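Local coordinates for protein O-phospho-L-seryl-tRNA:Cys-tRNA synthase (Methanocaldococcus jannaschii DSM 2661, PDB 5X6B) that probably converts O-phosphoseryl-tRNA(Cys) to cysteinyl-tRNA(Cys), using pyridoxal phosphate as cofactor, at residues 60-63 / 64-68. Residues are numbered along the deposited sequence; the frame is centred on the assembly and turned at random.
Sequences PIQR and GGILP
Gln62 O accepts the backbone N-H of Gly65 over 3.1 Å, an i to i+3 bond that closes a type I beta-turn with Arg63 and Gly64 at its corners. The turn overlaps the weakly bonded helical piece 60-63 before the chain straightens from Ile66 toward helix 69-77. The N-H...O angle is 157°, and Gly65 N stands well above the carbonyl plane of Gln62 rather than on a lone pair. Ile66 bends back to the oxygen end of the same carbonyl: its CG1 lies 3.8 Å from Gln62 O and 3.5 Å from Arg63 O, while CD1 also reaches Gln62 O. With CG1 beside the backbone N (chi1 -58°), the longer branch of Ile66 is brought onto the two carbonyl oxygens. The side chain of Arg63 is bent at chi2 and chi3; its NH1 hydrogen-bonds to Asn57 O and NE to Tyr395 O, tying this buried turn to two other parts of the chain. Asp80 of the second subunit packs on Ile66 and takes the N-H of Leu67 with OD1, placing the loop at the subunit interface. There Gln62 NE2, 4.4 Å from Ile66 CD1, makes a weak hydrogen bond to Asp80 O of the second subunit.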
loop_
_atom_site.group_PDB
_atom_site.type_symbol
_atom_site.label_atom_id
_atom_site.label_comp_id
_atom_site.label_asym_id
_atom_site.label_seq_id
_atom_site.Cartn_x
_atom_site.Cartn_y
_atom_site.Cartn_z
ATOM N N PRO B 60 -19.211 6.438 3.927
ATOM C CA PRO B 60 -18.470 7.672 3.636
ATOM C C PRO B 60 -16.975 7.605 3.940
ATOM O O PRO B 60 -16.203 8.304 3.279
ATOM C CB PRO B 60 -19.150 8.702 4.534
ATOM C CG PRO B 60 -20.530 8.181 4.710
ATOM C CD PRO B 60 -20.391 6.692 4.771
ATOM N N ILE B 61 -16.573 6.794 4.917
ATOM C CA ILE B 61 -15.152 6.655 5.230
ATOM C C ILE B 61 -14.452 5.812 4.164
ATOM O O ILE B 61 -13.224 5.800 4.062
ATOM C CB ILE B 61 -14.924 6.021 6.625
ATOM C CG1 ILE B 61 -15.193 4.517 6.596
ATOM C CG2 ILE B 61 -15.789 6.698 7.677
ATOM C CD1 ILE B 61 -14.692 3.796 7.829
ATOM N N GLN B 62 -15.253 5.133 3.350
ATOM C CA GLN B 62 -14.745 4.200 2.360
ATOM C C GLN B 62 -14.634 4.819 0.958
ATOM O O GLN B 62 -13.748 4.449 0.184
ATOM C CB GLN B 62 -15.646 2.965 2.318
ATOM C CG GLN B 62 -15.044 1.785 1.589
ATOM C CD GLN B 62 -13.739 1.342 2.212
ATOM O OE1 GLN B 62 -13.690 0.972 3.389
ATOM N NE2 GLN B 62 -12.667 1.387 1.425
ATOM N N ARG B 63 -15.518 5.767 0.649
ATOM C CA ARG B 63 -15.657 6.287 -0.718
ATOM C C ARG B 63 -14.385 6.894 -1.291
ATOM O O ARG B 63 -14.085 6.706 -2.466
ATOM C CB ARG B 63 -16.768 7.342 -0.788
ATOM C CG ARG B 63 -18.172 6.841 -0.460
ATOM C CD ARG B 63 -18.501 5.575 -1.219
ATOM N NE ARG B 63 -18.140 5.685 -2.626
ATOM C CZ ARG B 63 -18.062 4.652 -3.454
ATOM N NH1 ARG B 63 -18.331 3.426 -3.015
ATOM N NH2 ARG B 63 -17.711 4.848 -4.715
ATOM N N GLY B 64 -13.646 7.630 -0.472
ATOM C CA GLY B 64 -12.475 8.335 -0.960
ATOM C C GLY B 64 -11.212 7.507 -0.872
ATOM O O GLY B 64 -10.115 8.008 -1.128
ATOM N N GLY B 65 -11.364 6.237 -0.511
ATOM C CA GLY B 65 -10.225 5.349 -0.373
ATOM C C GLY B 65 -10.219 4.200 -1.364
ATOM O O GLY B 65 -9.489 3.224 -1.190
ATOM N N ILE B 66 -11.039 4.310 -2.402
ATOM C CA ILE B 66 -11.081 3.292 -3.441
ATOM C C ILE B 66 -9.824 3.395 -4.298
ATOM O O ILE B 66 -9.453 4.482 -4.741
ATOM C CB ILE B 66 -12.336 3.432 -4.320
ATOM C CG1 ILE B 66 -13.599 3.336 -3.462
ATOM C CG2 ILE B 66 -12.347 2.378 -5.407
ATOM C CD1 ILE B 66 -13.750 2.007 -2.757
ATOM N N LEU B 67 -9.154 2.268 -4.519
ATOM C CA LEU B 67 -7.900 2.286 -5.259
ATOM C C LEU B 67 -8.123 2.320 -6.762
ATOM O O LEU B 67 -8.892 1.528 -7.301
ATOM C CB LEU B 67 -7.034 1.081 -4.892
ATOM C CG LEU B 67 -5.932 1.362 -3.868
ATOM C CD1 LEU B 67 -6.531 1.676 -2.503
ATOM C CD2 LEU B 67 -4.957 0.195 -3.788
ATOM N N PRO B 68 -7.455 3.261 -7.440
ATOM C CA PRO B 68 -7.426 3.325 -8.900
ATOM C C PRO B 68 -6.454 2.280 -9.448
ATOM O O PRO B 68 -5.567 1.841 -8.713
ATOM C CB PRO B 68 -6.938 4.746 -9.177
ATOM C CG PRO B 68 -6.071 5.063 -8.000
ATOM C CD PRO B 68 -6.696 4.362 -6.820
#